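Local coordinates for protein endoglucanase FnCel5A (Fervidobacterium nodosum, PDB 3RJY) that hydrolyses internal beta-1,4-glucosidic bonds of cellulose as a heat-stable endoglucanase of glycoside hydrolase family 5, at residues 59-64 with 101-106; 141-146 with 175-180; 209-214 with 261-266. All coordinates share one frame; numbering follows the deposited sequence.

Contact 1 of 3, residues 59-64 with 101-106. With GLC (alpha-D-glucopyranose), chain D.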
loop_
_atom_site.group_PDB
_atom_site.type_symbol
_atom_site.label_atom_id
_atom_site.label_comp_id
_atom_site.label_asym_id
_atom_site.label_seq_id
_atom_site.Cartn_x
_atom_site.Cartn_y
_atom_site.Cartn_z
ATOM N N ARG A 59 -5.799 -1.633 3.027
ATOM C CA ARG A 59 -5.289 -0.667 2.078
ATOM C C ARG A 59 -5.995 -0.920 0.735
ATOM O O ARG A 59 -6.093 -2.051 0.283
ATOM C CB ARG A 59 -3.759 -0.749 1.973
ATOM C CG ARG A 59 -3.142 0.120 0.875
ATOM C CD ARG A 59 -1.631 0.118 0.977
ATOM N NE ARG A 59 -0.985 0.988 -0.011
ATOM C CZ ARG A 59 -0.399 0.571 -1.137
ATOM N NH1 ARG A 59 -0.389 -0.710 -1.467
ATOM N NH2 ARG A 59 0.169 1.452 -1.952
ATOM N N ILE A 60 -6.531 0.147 0.138
ATOM C CA ILE A 60 -7.322 0.019 -1.075
ATOM C C ILE A 60 -6.685 0.769 -2.244
ATOM O O ILE A 60 -6.902 1.979 -2.402
ATOM C CB ILE A 60 -8.810 0.434 -0.856
ATOM C CG1 ILE A 60 -9.412 -0.334 0.337
ATOM C CG2 ILE A 60 -9.633 0.177 -2.147
ATOM C CD1 ILE A 60 -10.789 0.142 0.797
ATOM N N PRO A 61 -5.889 0.045 -3.068
ATOM C CA PRO A 61 -5.344 0.625 -4.298
ATOM C C PRO A 61 -6.484 1.067 -5.241
ATOM O O PRO A 61 -7.431 0.298 -5.476
ATOM C CB PRO A 61 -4.553 -0.532 -4.918
ATOM C CG PRO A 61 -4.311 -1.527 -3.772
ATOM C CD PRO A 61 -5.487 -1.367 -2.884
ATOM N N ILE A 62 -6.381 2.294 -5.762
ATOM C CA ILE A 62 -7.377 2.854 -6.675
ATOM C C ILE A 62 -6.684 3.533 -7.871
ATOM O O ILE A 62 -5.820 4.396 -7.690
ATOM C CB ILE A 62 -8.338 3.845 -5.961
ATOM C CG1 ILE A 62 -9.003 3.177 -4.742
ATOM C CG2 ILE A 62 -9.415 4.328 -6.941
ATOM C CD1 ILE A 62 -9.707 4.122 -3.739
ATOM N N ARG A 63 -7.031 3.094 -9.085
ATOM C CA ARG A 63 -6.545 3.745 -10.304
ATOM C C ARG A 63 -7.504 4.867 -10.692
ATOM O O ARG A 63 -8.303 4.718 -11.627
ATOM C CB ARG A 63 -6.377 2.741 -11.458
ATOM C CG ARG A 63 -5.648 3.314 -12.656
ATOM C CD ARG A 63 -5.769 2.436 -13.908
ATOM N NE ARG A 63 -5.360 1.055 -13.676
ATOM C CZ ARG A 63 -4.381 0.423 -14.313
ATOM N NH1 ARG A 63 -3.679 1.029 -15.274
ATOM N NH2 ARG A 63 -4.113 -0.833 -13.985
ATOM N N TRP A 64 -7.423 5.990 -9.972
ATOM C CA TRP A 64 -8.307 7.127 -10.241
ATOM C C TRP A 64 -8.128 7.609 -11.675
ATOM O O TRP A 64 -9.087 8.063 -12.320
ATOM C CB TRP A 64 -8.026 8.301 -9.285
ATOM C CG TRP A 64 -8.291 8.013 -7.821
ATOM C CD1 TRP A 64 -7.364 7.697 -6.868
ATOM C CD2 TRP A 64 -9.554 8.035 -7.159
ATOM N NE1 TRP A 64 -7.971 7.517 -5.659
ATOM C CE2 TRP A 64 -9.320 7.715 -5.805
ATOM C CE3 TRP A 64 -10.869 8.280 -7.577
ATOM C CZ2 TRP A 64 -10.355 7.639 -4.863
ATOM C CZ3 TRP A 64 -11.895 8.212 -6.637
ATOM C CH2 TRP A 64 -11.629 7.904 -5.299
ATOM N N ASN A 101 -5.615 5.118 -1.866
ATOM C CA ASN A 101 -4.492 5.730 -2.587
ATOM C C ASN A 101 -4.831 6.132 -4.021
ATOM O O ASN A 101 -5.996 6.051 -4.430
ATOM C CB ASN A 101 -3.249 4.837 -2.532
ATOM C CG ASN A 101 -3.324 3.645 -3.473
ATOM O OD1 ASN A 101 -4.143 3.607 -4.409
ATOM N ND2 ASN A 101 -2.445 2.673 -3.245
ATOM N N CYS A 102 -3.822 6.628 -4.739
ATOM C CA CYS A 102 -3.823 6.645 -6.197
ATOM C C CYS A 102 -2.751 5.635 -6.652
ATOM O O CYS A 102 -1.629 5.669 -6.166
ATOM C CB CYS A 102 -3.550 8.054 -6.736
ATOM S SG CYS A 102 -3.835 8.214 -8.527
ATOM N N HIS A 103 -3.112 4.727 -7.556
ATOM C CA HIS A 103 -2.297 3.548 -7.870
ATOM C C HIS A 103 -2.285 3.340 -9.393
ATOM O O HIS A 103 -3.326 3.482 -10.046
ATOM C CB HIS A 103 -2.975 2.340 -7.205
ATOM C CG HIS A 103 -2.053 1.241 -6.763
ATOM N ND1 HIS A 103 -1.545 0.294 -7.628
ATOM C CD2 HIS A 103 -1.634 0.878 -5.527
ATOM C CE1 HIS A 103 -0.815 -0.575 -6.952
ATOM N NE2 HIS A 103 -0.858 -0.248 -5.672
ATOM N N HIS A 104 -1.134 2.996 -9.960
ATOM C CA HIS A 104 -1.040 2.664 -11.409
ATOM C C HIS A 104 -1.432 3.837 -12.346
ATOM O O HIS A 104 -2.176 3.664 -13.328
ATOM C CB HIS A 104 -1.873 1.416 -11.757
ATOM C CG HIS A 104 -1.375 0.133 -11.149
ATOM N ND1 HIS A 104 -0.038 -0.143 -10.957
ATOM C CD2 HIS A 104 -2.047 -0.962 -10.714
ATOM C CE1 HIS A 104 0.090 -1.344 -10.415
ATOM N NE2 HIS A 104 -1.114 -1.866 -10.269
ATOM N N PHE A 105 -0.943 5.032 -12.025
ATOM C CA PHE A 105 -1.143 6.206 -12.869
ATOM C C PHE A 105 0.015 6.167 -13.870
ATOM O O PHE A 105 1.067 6.759 -13.635
ATOM C CB PHE A 105 -1.101 7.464 -11.997
ATOM C CG PHE A 105 -1.561 8.741 -12.686
ATOM C CD1 PHE A 105 -1.799 9.886 -11.922
ATOM C CD2 PHE A 105 -1.744 8.808 -14.072
ATOM C CE1 PHE A 105 -2.207 11.070 -12.523
ATOM C CE2 PHE A 105 -2.159 9.982 -14.679
ATOM C CZ PHE A 105 -2.390 11.118 -13.906
ATOM N N GLU A 106 -0.178 5.424 -14.959
ATOM C CA GLU A 106 0.904 5.109 -15.917
ATOM C C GLU A 106 1.534 6.335 -16.581
ATOM O O GLU A 106 2.742 6.369 -16.781
ATOM C CB GLU A 106 0.406 4.125 -16.973
ATOM C CG GLU A 106 -0.122 2.814 -16.373
ATOM C CD GLU A 106 -0.777 1.890 -17.390
ATOM O OE1 GLU A 106 -0.994 2.305 -18.547
ATOM O OE2 GLU A 106 -1.086 0.732 -17.029
HETATM C C1 GLC D . 0.962 -4.910 -7.484
HETATM C C2 GLC D . 1.863 -5.245 -6.280
HETATM C C3 GLC D . 3.157 -5.937 -6.686
HETATM C C4 GLC D . 2.934 -7.131 -7.612
HETATM C C5 GLC D . 1.876 -6.847 -8.671
HETATM C C6 GLC D . 0.758 -7.914 -8.748
HETATM O O1 GLC D . 0.662 -3.508 -7.554
HETATM O O2 GLC D . 2.149 -4.091 -5.530
HETATM O O3 GLC D . 3.764 -6.408 -5.515
HETATM O O4 GLC D . 4.131 -7.412 -8.305
HETATM O O5 GLC D . 1.485 -5.460 -8.698
HETATM O O6 GLC D . 0.359 -8.651 -7.594
#
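In the TIM barrel of this cellulase, the loops leaving strands 57-60 and 97-101 side by side build one wall of the substrate cleft, and their joint is the pairing of Ile62 with Asn101 and His103. The amide of Ile62 reaches OD1 of Asn101 at 2.9 Å, and its carbonyl takes the N-H of His103 in turn (O to N 2.7 Å), from above the carbonyl plane. With its CG placed between backbone N and carbonyl carbon (chi1 76°), the Asn101 side chain turns OD1 onto this neighbouring backbone. Its ND2 merely packs over a face of the Arg59 guanidinium, donor beside donor, the planes 77° apart. That guanidinium is fixed by salt bridges to Glu140 and Glu260. Across the joint, Pro61 lays CB over the His103 ring, 3.6 Å from its centroid, a CH-pi contact; the ring edge faces the glucose, CE1 being 3.3 Å from its O1. Trp64 NE1 donates a hydrogen bond to the Asn101 carbonyl O (2.7 Å). Farther out, Arg63 spreads a guanidinium face on CB of His104 and forms a salt bridge, NH1 to Glu106 OE2 3.1 Å, in its own plane but from above the carboxylate, while NH2 bonds to the Glu31 carbonyl. One amide side chain thus binds the backbone of the neighbouring loop, and the arginine charges are also met by residues beyond both loops.

Contact 2 of 3, residues 141-146 with 175-180; sequences IFNEPA and IIDVPN. With GLC (alpha-D-glucopyranose), chain C.
Glu144 and Asp177 are joined by the straighter of the two direct hydrogen bonds between 141-146, which follows strand 137-140, and 175-180, which runs on from the adjacent parallel strand 174-177 of the eight-stranded barrel. The Glu144 amide donates a hydrogen bond to Asp177 OD2 at 3.0 Å with an angle of 169°, meeting the oxygen on the anti side and well out of the carboxylate plane. The other, Ile141 N to Ile175 O, is weak at 3.3 Å. Beyond it a water bridges the chains, accepting from Phe142 N and Asp177 N and donating to Ile175 O. Phe142 O and Asp177 OD2 are two acceptors only 3.2 Å apart; with Glu140 also close, this may raise the pKa of one of the two carboxylates or favour a shared proton. Apolar contacts flank this polar core. Ile141 CD1 lies 3.7 Å from Ile176 CD1, the two side chains side by side. Pro145 crosses Asp177 at about a right angle, Pro145 CD resting 3.6 Å from Asp177 CB. Glu144, of the family's Asn-Glu-Pro sequence, lines the glucose pocket; a weak bond from O6 to its OE2 is doubtful, the sugar being modelled too close, and His203 is the firmer partner. Trp154 of helix 151-166 packs on Ile141, Phe142 and Pro145, and Ser201 of strand 198-204 touches Ile175 and Asp177.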
loop_
_atom_site.group_PDB
_atom_site.type_symbol
_atom_site.label_atom_id
_atom_site.label_comp_id
_atom_site.label_asym_id
_atom_site.label_seq_id
_atom_site.Cartn_x
_atom_site.Cartn_y
_atom_site.Cartn_z
ATOM N N ILE A 141 -0.899 9.506 -1.153
ATOM C CA ILE A 141 -0.861 10.371 -2.353
ATOM C C ILE A 141 -0.631 9.557 -3.623
ATOM O O ILE A 141 -1.400 9.660 -4.582
ATOM C CB ILE A 141 0.171 11.538 -2.211
ATOM C CG1 ILE A 141 -0.332 12.559 -1.177
ATOM C CG2 ILE A 141 0.439 12.203 -3.566
ATOM C CD1 ILE A 141 0.714 13.565 -0.721
ATOM N N PHE A 142 0.407 8.728 -3.611
ATOM C CA PHE A 142 0.717 7.899 -4.768
ATOM C C PHE A 142 1.440 6.631 -4.395
ATOM O O PHE A 142 2.267 6.632 -3.490
ATOM C CB PHE A 142 1.567 8.670 -5.798
ATOM C CG PHE A 142 1.721 7.938 -7.108
ATOM C CD1 PHE A 142 0.592 7.595 -7.859
ATOM C CD2 PHE A 142 2.981 7.571 -7.579
ATOM C CE1 PHE A 142 0.723 6.896 -9.087
ATOM C CE2 PHE A 142 3.123 6.889 -8.796
ATOM C CZ PHE A 142 1.995 6.551 -9.549
ATOM N N ASN A 143 1.153 5.573 -5.143
ATOM C CA ASN A 143 1.822 4.286 -5.009
ATOM C C ASN A 143 3.097 4.179 -5.837
ATOM O O ASN A 143 3.065 4.301 -7.066
ATOM C CB ASN A 143 0.864 3.153 -5.389
ATOM C CG ASN A 143 1.521 1.776 -5.339
ATOM O OD1 ASN A 143 1.834 1.173 -6.381
ATOM N ND2 ASN A 143 1.704 1.261 -4.143
ATOM N N GLU A 144 4.211 3.948 -5.143
ATOM C CA GLU A 144 5.482 3.610 -5.763
ATOM C C GLU A 144 5.908 4.583 -6.856
ATOM O O GLU A 144 5.850 4.241 -8.052
ATOM C CB GLU A 144 5.470 2.178 -6.297
ATOM C CG GLU A 144 5.473 1.117 -5.203
ATOM C CD GLU A 144 5.581 -0.301 -5.748
ATOM O OE1 GLU A 144 5.902 -0.483 -6.939
ATOM O OE2 GLU A 144 5.325 -1.241 -4.976
ATOM N N PRO A 145 6.327 5.801 -6.455
ATOM C CA PRO A 145 6.948 6.699 -7.418
ATOM C C PRO A 145 8.161 6.026 -8.036
ATOM O O PRO A 145 8.894 5.296 -7.346
ATOM C CB PRO A 145 7.369 7.896 -6.554
ATOM C CG PRO A 145 6.446 7.847 -5.387
ATOM C CD PRO A 145 6.248 6.411 -5.110
ATOM N N ALA A 146 8.354 6.247 -9.327
ATOM C CA ALA A 146 9.411 5.575 -10.085
ATOM C C ALA A 146 9.632 6.201 -11.466
ATOM O O ALA A 146 8.874 7.086 -11.906
ATOM C CB ALA A 146 9.091 4.097 -10.231
ATOM N N ILE A 175 -0.190 9.404 3.802
ATOM C CA ILE A 175 0.927 8.483 3.672
ATOM C C ILE A 175 1.780 8.819 2.439
ATOM O O ILE A 175 1.260 8.889 1.306
ATOM C CB ILE A 175 0.413 7.000 3.580
ATOM C CG1 ILE A 175 -0.199 6.546 4.921
ATOM C CG2 ILE A 175 1.532 6.035 3.110
ATOM C CD1 ILE A 175 -1.232 5.424 4.784
ATOM N N ILE A 176 3.085 9.011 2.674
ATOM C CA ILE A 176 4.035 9.358 1.631
ATOM C C ILE A 176 4.921 8.152 1.248
ATOM O O ILE A 176 5.707 7.659 2.060
ATOM C CB ILE A 176 4.945 10.550 2.047
ATOM C CG1 ILE A 176 4.142 11.666 2.761
ATOM C CG2 ILE A 176 5.730 11.079 0.850
ATOM C CD1 ILE A 176 2.912 12.230 1.996
ATOM N N ASP A 177 4.820 7.712 -0.003
ATOM C CA ASP A 177 5.635 6.597 -0.472
ATOM C C ASP A 177 7.081 6.979 -0.720
ATOM O O ASP A 177 7.394 8.085 -1.169
ATOM C CB ASP A 177 5.056 5.957 -1.732
ATOM C CG ASP A 177 3.860 5.100 -1.453
ATOM O OD1 ASP A 177 3.061 5.458 -0.555
ATOM O OD2 ASP A 177 3.694 4.097 -2.170
ATOM N N VAL A 178 7.952 6.027 -0.424
ATOM C CA VAL A 178 9.360 6.112 -0.744
ATOM C C VAL A 178 9.450 6.055 -2.280
ATOM O O VAL A 178 8.635 5.376 -2.907
ATOM C CB VAL A 178 10.123 4.963 -0.003
ATOM C CG1 VAL A 178 11.460 4.680 -0.605
ATOM C CG2 VAL A 178 10.248 5.303 1.497
ATOM N N PRO A 179 10.393 6.809 -2.889
ATOM C CA PRO A 179 10.527 6.783 -4.343
ATOM C C PRO A 179 11.243 5.517 -4.822
ATOM O O PRO A 179 11.540 4.639 -4.022
ATOM C CB PRO A 179 11.364 8.029 -4.627
ATOM C CG PRO A 179 12.252 8.137 -3.423
ATOM C CD PRO A 179 11.366 7.744 -2.273
ATOM N N ASN A 180 11.491 5.422 -6.126
ATOM C CA ASN A 180 12.107 4.230 -6.737
ATOM C C ASN A 180 11.389 2.917 -6.389
ATOM O O ASN A 180 11.965 2.019 -5.768
ATOM C CB ASN A 180 13.605 4.169 -6.401
ATOM C CG ASN A 180 14.476 4.395 -7.609
ATOM O OD1 ASN A 180 15.015 5.493 -7.811
ATOM N ND2 ASN A 180 14.604 3.357 -8.449
HETATM C C1 GLC C . 8.954 -3.177 -8.710
HETATM C C2 GLC C . 9.361 -2.709 -7.300
HETATM C C3 GLC C . 8.611 -3.438 -6.195
HETATM C C4 GLC C . 7.097 -3.448 -6.403
HETATM C C5 GLC C . 6.719 -3.704 -7.858
HETATM C C6 GLC C . 5.739 -2.661 -8.448
HETATM O O1 GLC C . 10.079 -3.653 -9.462
HETATM O O2 GLC C . 10.748 -2.840 -7.109
HETATM O O3 GLC C . 8.875 -2.765 -4.996
HETATM O O4 GLC C . 6.531 -4.499 -5.650
HETATM O O5 GLC C . 7.853 -4.091 -8.659
HETATM O O6 GLC C . 4.532 -2.934 -7.743
HETATM O O HOH W 1 2.256 8.531 -1.225
#

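Contact 3 of 3, residues 209-214 with 261-266. With GLC (alpha-D-glucopyranose), chain D.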
loop_
_atom_site.group_PDB
_atom_site.type_symbol
_atom_site.label_atom_id
_atom_site.label_comp_id
_atom_site.label_asym_id
_atom_site.label_seq_id
_atom_site.Cartn_x
_atom_site.Cartn_y
_atom_site.Cartn_z
ATOM N N ASN A 209 13.682 -12.287 -6.718
ATOM C CA ASN A 209 13.687 -13.590 -7.398
ATOM C C ASN A 209 13.066 -14.732 -6.572
ATOM O O ASN A 209 12.860 -15.828 -7.091
ATOM C CB ASN A 209 15.097 -13.954 -7.890
ATOM C CG ASN A 209 16.006 -14.478 -6.783
ATOM O OD1 ASN A 209 15.900 -14.083 -5.624
ATOM N ND2 ASN A 209 16.915 -15.367 -7.150
ATOM N N PHE A 210 12.799 -14.480 -5.288
ATOM C CA PHE A 210 11.986 -15.394 -4.480
ATOM C C PHE A 210 10.511 -15.002 -4.537
ATOM O O PHE A 210 9.672 -15.797 -4.958
ATOM C CB PHE A 210 12.451 -15.480 -3.014
ATOM C CG PHE A 210 11.463 -16.186 -2.122
ATOM C CD1 PHE A 210 11.255 -17.556 -2.244
ATOM C CD2 PHE A 210 10.718 -15.474 -1.176
ATOM C CE1 PHE A 210 10.328 -18.199 -1.452
ATOM C CE2 PHE A 210 9.784 -16.113 -0.374
ATOM C CZ PHE A 210 9.581 -17.475 -0.512
ATOM N N THR A 211 10.195 -13.778 -4.120
ATOM C CA THR A 211 8.794 -13.348 -4.010
ATOM C C THR A 211 8.053 -13.317 -5.344
ATOM O O THR A 211 6.837 -13.504 -5.384
ATOM C CB THR A 211 8.632 -11.969 -3.323
ATOM O OG1 THR A 211 9.327 -10.971 -4.077
ATOM C CG2 THR A 211 9.154 -11.993 -1.878
ATOM N N HIS A 212 8.775 -13.076 -6.432
ATOM C CA HIS A 212 8.126 -12.932 -7.732
ATOM C C HIS A 212 8.488 -14.015 -8.726
ATOM O O HIS A 212 8.329 -13.826 -9.936
ATOM C CB HIS A 212 8.377 -11.536 -8.316
ATOM C CG HIS A 212 7.622 -10.460 -7.600
ATOM N ND1 HIS A 212 6.512 -9.839 -8.141
ATOM C CD2 HIS A 212 7.793 -9.925 -6.368
ATOM C CE1 HIS A 212 6.041 -8.960 -7.275
ATOM N NE2 HIS A 212 6.801 -8.991 -6.192
ATOM N N GLN A 213 8.962 -15.149 -8.213
ATOM C CA GLN A 213 9.260 -16.313 -9.054
ATOM C C GLN A 213 7.994 -16.855 -9.705
ATOM O O GLN A 213 6.976 -17.079 -9.033
ATOM C CB GLN A 213 9.993 -17.402 -8.264
ATOM C CG GLN A 213 9.190 -18.088 -7.149
ATOM C CD GLN A 213 10.061 -19.047 -6.346
ATOM O OE1 GLN A 213 10.417 -20.119 -6.828
ATOM N NE2 GLN A 213 10.418 -18.653 -5.125
ATOM N N GLY A 214 8.063 -17.027 -11.023
ATOM C CA GLY A 214 6.936 -17.533 -11.811
ATOM C C GLY A 214 5.841 -16.528 -12.129
ATOM O O GLY A 214 4.827 -16.889 -12.727
ATOM N N PHE A 261 3.906 -6.327 1.288
ATOM C CA PHE A 261 4.893 -7.387 1.411
ATOM C C PHE A 261 4.161 -8.692 1.142
ATOM O O PHE A 261 3.033 -8.864 1.580
ATOM C CB PHE A 261 5.603 -7.381 2.792
ATOM C CG PHE A 261 4.736 -7.864 3.954
ATOM C CD1 PHE A 261 3.728 -7.052 4.484
ATOM C CD2 PHE A 261 4.947 -9.123 4.518
ATOM C CE1 PHE A 261 2.929 -7.500 5.559
ATOM C CE2 PHE A 261 4.153 -9.581 5.570
ATOM C CZ PHE A 261 3.146 -8.771 6.098
ATOM N N GLY A 262 4.790 -9.590 0.395
ATOM C CA GLY A 262 4.167 -10.878 0.070
ATOM C C GLY A 262 5.031 -11.660 -0.898
ATOM O O GLY A 262 5.860 -11.079 -1.588
ATOM N N ALA A 263 4.844 -12.981 -0.928
ATOM C CA ALA A 263 5.500 -13.857 -1.901
ATOM C C ALA A 263 4.438 -14.543 -2.748
ATOM O O ALA A 263 3.430 -15.021 -2.228
ATOM C CB ALA A 263 6.399 -14.900 -1.208
ATOM N N TYR A 264 4.685 -14.589 -4.055
ATOM C CA TYR A 264 3.714 -15.123 -5.013
ATOM C C TYR A 264 3.489 -16.615 -4.769
ATOM O O TYR A 264 4.415 -17.334 -4.376
ATOM C CB TYR A 264 4.166 -14.828 -6.452
ATOM C CG TYR A 264 3.173 -15.190 -7.548
ATOM C CD1 TYR A 264 1.831 -14.798 -7.481
ATOM C CD2 TYR A 264 3.601 -15.882 -8.682
ATOM C CE1 TYR A 264 0.926 -15.120 -8.511
ATOM C CE2 TYR A 264 2.722 -16.204 -9.721
ATOM C CZ TYR A 264 1.390 -15.829 -9.630
ATOM O OH TYR A 264 0.542 -16.171 -10.669
ATOM N N SER A 265 2.250 -17.056 -4.978
ATOM C CA SER A 265 1.831 -18.439 -4.721
ATOM C C SER A 265 2.565 -19.530 -5.547
ATOM O O SER A 265 2.441 -20.728 -5.247
ATOM C CB SER A 265 0.309 -18.569 -4.865
ATOM O OG SER A 265 -0.115 -18.097 -6.136
ATOM N N LYS A 266 3.326 -19.115 -6.560
ATOM C CA LYS A 266 4.180 -20.034 -7.317
ATOM C C LYS A 266 5.526 -20.314 -6.650
ATOM O O LYS A 266 6.314 -21.114 -7.149
ATOM C CB LYS A 266 4.364 -19.556 -8.769
ATOM C CG LYS A 266 3.104 -19.755 -9.603
ATOM C CD LYS A 266 3.353 -19.600 -11.087
ATOM C CE LYS A 266 2.051 -19.815 -11.871
ATOM N NZ LYS A 266 2.084 -19.072 -13.167
HETATM C C1 GLC D . 0.962 -4.910 -7.484
HETATM C C2 GLC D . 1.863 -5.245 -6.280
HETATM C C3 GLC D . 3.157 -5.937 -6.686
HETATM C C4 GLC D . 2.934 -7.131 -7.612
HETATM C C5 GLC D . 1.876 -6.847 -8.671
HETATM C C6 GLC D . 0.758 -7.914 -8.748
HETATM O O1 GLC D . 0.662 -3.508 -7.554
HETATM O O2 GLC D . 2.149 -4.091 -5.530
HETATM O O3 GLC D . 3.764 -6.408 -5.515
HETATM O O4 GLC D . 4.131 -7.412 -8.305
HETATM O O5 GLC D . 1.485 -5.460 -8.698
HETATM O O6 GLC D . 0.359 -8.651 -7.594
HETATM O O HOH W 2 1.779 -15.629 -13.175
HETATM O O HOH W 3 4.311 -19.517 -14.381
#
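Tyr264 stands edge-on to the turn that follows helix 208-211. The phenol ring directs its rim at the backbone, with CD2 3.6 Å from Gln213 O and CE2 3.7 Å from Gly214 O; its CG, anti to the backbone N (chi1 -173°), carries the ring out along this turn. The Tyr264 amide donates to Thr211 O at 2.8 Å, on a lone pair in the carbonyl plane. Lys266 approaches the same turn as an extended chain: CB meets Gln213 O, and CD passes 3.5 Å from the oxygen of Gly214, a residue without a side chain to obstruct it. Two waters donate to Gly214 O, one weakly and also bonded to Tyr264 OH, the other accepting from Lys266 NZ. At the helix, Phe210 sets its ring obliquely to Ala263, CE2 to CB 3.7 Å, while Thr211 sets CB and CG2 against Gly262 O. Gln213, extended beyond CG, brings NE2 to Phe210 O at 3.0 Å and shares that nitrogen with Val226 O. His212 belongs to the glucose pocket, and Tyr264 meets Trp217, which bonds the sugar, edge to face. The contact links helix 208-211 to the loop between strand 256-261 and helix 269-285, whose Trp275 packs on Phe210 and Thr211.

Overall arrangement
The three contacts show how a barrel shapes one cleft from separate pairs of loops. Contacts 1 and 2 adjoin at the ends of neighbouring strands of the same barrel sheet, with centres 11 Å apart, and they touch directly: Cys102 O and Asn143 N, 3.0 Å apart, form a probable hydrogen bond, and His103 packs on Asn143. Contact 3 lies farther round the barrel, its centre 22 Å from that of contact 1 and 21 Å from that of contact 2, with nearest atoms about 8 Å away in both cases. Bound glucose lies in the cleft between them: contacts 1 and 3 approach one glucose through His103, His104 and His212, whereas Glu144 of contact 2 meets another.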